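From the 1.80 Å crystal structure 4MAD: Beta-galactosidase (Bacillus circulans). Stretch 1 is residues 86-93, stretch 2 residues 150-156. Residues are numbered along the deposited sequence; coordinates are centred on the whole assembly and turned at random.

Stretch 1 (86-93) DIVRFIKT
Stretch 2 150-156: ERLRPLL

The two stretches, at least 61 residues apart in sequence wherever they touch, meet mainly through apolar side chains, with further packing on a backbone carbonyl and on the aliphatic parts of Arg151 and Lys92; no hydrogen bond crosses between them, and the contact buries 292 Å² summed over both sides. After Asp86, at phi/psi -83/83, stretch 1 is the first part of a helix, running from Ile87 through Thr93 and continuing beyond it, with phi/psi near -62/-40. Stretch 2 enters in a helix that begins earlier in the chain, with Glu150 to Leu152 helical, and Arg153 to Leu155 form a 3-10 segment. Phi/psi then passes through -95/-5 at Leu155 to -66/144 at Leu156, where the chain becomes extended. The register is set by two pairs: the CA atoms of Val88 and Leu152 lie 6.9 Å apart, those of Ile91 and Leu155 7.8 Å. Both chains therefore advance in the same sense, each by three residues.

Backbone and capping bonds fix each stretch separately. Asp86 is the N-cap of the first helix: with chi1 at -163° (t), its OD1 accepts from Arg89 N at 3.1 Å, satisfying an amide that has no preceding helical turn to bond to. From Phe90 N to Asp86 O (3.2 Å) onward the helical ladder follows, including Ile91 N to Ile87 O and Lys92 N to Val88 O, both 3.0 Å. Thr93, chi1 m, folds its OG1 back to donate to Arg89 O at 2.8 Å. In stretch 2, the tighter turn is marked by Leu155 N donating to Leu152 O at 2.8 Å, and by Leu156 N donating to Arg153 O at 3.2 Å.

The apolar packing centres on Leu155, which has the largest area covered, 89 Å². Its CA-to-CB bond points toward stretch 1, and its m,t rotamer (-61°, 167°) places CD1 3.8 Å from Ile91 CG2 and 4.1 Å from Val88 CG1. Ile91 also points toward its partner; its m,t rotamer extends CD1 to 4.1 Å from Leu152 CD2. Leu152 starts sideways, but its m,t side chain brings its end nearer, so that CD2 also lies 4.3 Å from Ile87 CD1. Ile87, t,t, points toward stretch 2. Ile87, Ile91, Leu152 and Leu155 are all buried, a setting that suits branched aliphatic side chains with no polar group to satisfy.

Contacts with backbone and with the aliphatic parts of charged residues complete the interface. Val88, chi1 173° (t), leaves sideways and packs CG2 3.8 Å from Arg151 O and 4.1 Å from Arg151 CB; these are van der Waals approaches. Arg151 points toward stretch 1 at its CB, yet its chi1 and chi2, both m, lead the guanidinium end away. Lys92 leaves sideways in an m,t,t,t conformation, and its CG lies 3.9 Å from Leu155 CD2. This exposed lysine thus lays its CG methylene against the leucine, while the extended chain carries NZ farther off. Arg89, t throughout chi1 to chi3, points away from the contact.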

# COMPACT_ATOMS: atom_id res chain seq x y z
N ASP A 86 11.55 -6.21 -8.24
CA ASP A 86 12.19 -6.36 -9.52
C ASP A 86 11.14 -6.11 -10.57
O ASP A 86 10.57 -7.01 -11.09
CB ASP A 86 12.75 -7.75 -9.67
CG ASP A 86 13.78 -7.86 -10.79
OD1 ASP A 86 13.76 -7.11 -11.72
OD2 ASP A 86 14.59 -8.73 -10.72
N ILE A 87 10.89 -4.86 -10.88
CA ILE A 87 9.92 -4.50 -11.86
C ILE A 87 10.31 -4.98 -13.23
O ILE A 87 9.50 -5.41 -13.99
CB ILE A 87 9.62 -3.01 -11.81
CG1 ILE A 87 8.43 -2.68 -12.64
CG2 ILE A 87 10.79 -2.22 -12.19
CD1 ILE A 87 8.13 -1.27 -12.61
N VAL A 88 11.60 -5.02 -13.50
CA VAL A 88 11.99 -5.56 -14.76
C VAL A 88 11.54 -7.03 -14.97
O VAL A 88 11.00 -7.38 -15.97
CB VAL A 88 13.47 -5.37 -14.96
CG1 VAL A 88 13.96 -6.05 -16.18
CG2 VAL A 88 13.77 -3.92 -15.06
N ARG A 89 11.71 -7.87 -13.97
CA ARG A 89 11.30 -9.24 -14.05
C ARG A 89 9.80 -9.32 -14.23
O ARG A 89 9.33 -10.09 -14.99
CB ARG A 89 11.72 -9.94 -12.79
CG ARG A 89 11.31 -11.41 -12.72
CD ARG A 89 11.60 -12.02 -11.37
NE ARG A 89 10.94 -13.31 -11.22
CZ ARG A 89 11.07 -14.10 -10.19
NH1 ARG A 89 11.82 -13.75 -9.17
NH2 ARG A 89 10.44 -15.26 -10.19
N PHE A 90 9.07 -8.48 -13.52
CA PHE A 90 7.64 -8.55 -13.59
C PHE A 90 7.19 -8.26 -15.00
O PHE A 90 6.43 -8.99 -15.57
CB PHE A 90 7.02 -7.56 -12.61
CG PHE A 90 5.54 -7.39 -12.79
CD1 PHE A 90 4.67 -8.29 -12.30
CD2 PHE A 90 5.02 -6.31 -13.42
CE1 PHE A 90 3.35 -8.14 -12.45
CE2 PHE A 90 3.70 -6.17 -13.57
CZ PHE A 90 2.88 -7.06 -13.09
N ILE A 91 7.71 -7.17 -15.55
CA ILE A 91 7.36 -6.80 -16.89
C ILE A 91 7.77 -7.83 -17.98
O ILE A 91 7.02 -8.14 -18.84
CB ILE A 91 7.90 -5.42 -17.23
CG1 ILE A 91 7.26 -4.39 -16.29
CG2 ILE A 91 7.68 -5.10 -18.68
CD1 ILE A 91 7.67 -3.03 -16.54
N LYS A 92 8.94 -8.39 -17.86
CA LYS A 92 9.35 -9.49 -18.73
C LYS A 92 8.42 -10.67 -18.59
O LYS A 92 8.21 -11.36 -19.51
CB LYS A 92 10.76 -9.91 -18.44
CG LYS A 92 11.75 -9.00 -19.01
CD LYS A 92 13.11 -9.34 -18.51
CE LYS A 92 14.14 -8.68 -19.32
NZ LYS A 92 15.42 -9.25 -19.01
N THR A 93 7.88 -10.89 -17.41
CA THR A 93 6.94 -11.95 -17.22
C THR A 93 5.65 -11.73 -18.02
O THR A 93 5.12 -12.63 -18.60
CB THR A 93 6.68 -12.27 -15.76
OG1 THR A 93 7.92 -12.46 -15.09
CG2 THR A 93 5.83 -13.52 -15.61
N GLU A 150 16.03 4.22 -16.81
CA GLU A 150 17.17 3.49 -17.27
C GLU A 150 16.88 2.01 -17.20
O GLU A 150 17.31 1.30 -18.02
CB GLU A 150 18.41 3.85 -16.45
CG GLU A 150 19.66 3.37 -17.06
CD GLU A 150 20.92 3.71 -16.25
OE1 GLU A 150 21.14 4.87 -15.92
OE2 GLU A 150 21.70 2.79 -15.96
N ARG A 151 16.22 1.57 -16.15
CA ARG A 151 15.79 0.21 -16.04
C ARG A 151 14.67 -0.16 -17.00
O ARG A 151 14.67 -1.22 -17.53
CB ARG A 151 15.39 -0.17 -14.62
CG ARG A 151 16.35 0.20 -13.52
CD ARG A 151 17.64 -0.49 -13.53
NE ARG A 151 18.52 0.01 -12.49
CZ ARG A 151 18.81 -0.66 -11.40
NH1 ARG A 151 18.34 -1.86 -11.20
NH2 ARG A 151 19.63 -0.14 -10.54
N LEU A 152 13.70 0.71 -17.14
CA LEU A 152 12.60 0.52 -18.03
C LEU A 152 12.93 0.62 -19.52
O LEU A 152 12.22 0.13 -20.34
CB LEU A 152 11.45 1.46 -17.72
CG LEU A 152 10.85 1.45 -16.34
CD1 LEU A 152 9.77 2.48 -16.25
CD2 LEU A 152 10.30 0.11 -16.06
N ARG A 153 14.00 1.29 -19.87
CA ARG A 153 14.20 1.68 -21.24
C ARG A 153 14.24 0.49 -22.22
O ARG A 153 13.61 0.52 -23.23
CB ARG A 153 15.46 2.52 -21.35
CG ARG A 153 15.54 3.32 -22.58
CD ARG A 153 16.59 4.41 -22.44
NE ARG A 153 16.07 5.52 -21.67
CZ ARG A 153 16.64 6.09 -20.60
NH1 ARG A 153 17.79 5.71 -20.11
NH2 ARG A 153 16.00 7.06 -20.02
N PRO A 154 14.90 -0.59 -21.86
CA PRO A 154 14.98 -1.76 -22.71
C PRO A 154 13.60 -2.35 -22.93
O PRO A 154 13.44 -3.14 -23.82
CB PRO A 154 15.77 -2.72 -21.87
CG PRO A 154 16.51 -1.95 -21.03
CD PRO A 154 15.67 -0.80 -20.65
N LEU A 155 12.66 -2.01 -22.07
CA LEU A 155 11.33 -2.61 -22.09
C LEU A 155 10.26 -1.86 -22.85
O LEU A 155 9.17 -2.34 -23.04
CB LEU A 155 10.87 -2.96 -20.68
CG LEU A 155 11.70 -3.96 -19.89
CD1 LEU A 155 11.28 -3.90 -18.49
CD2 LEU A 155 11.60 -5.35 -20.48
N LEU A 156 10.62 -0.69 -23.32
CA LEU A 156 9.77 0.12 -24.14
C LEU A 156 9.48 -0.52 -25.49
O LEU A 156 10.29 -1.14 -26.08
CB LEU A 156 10.35 1.51 -24.30
CG LEU A 156 10.63 2.29 -23.03
CD1 LEU A 156 11.49 3.46 -23.35
CD2 LEU A 156 9.36 2.74 -22.34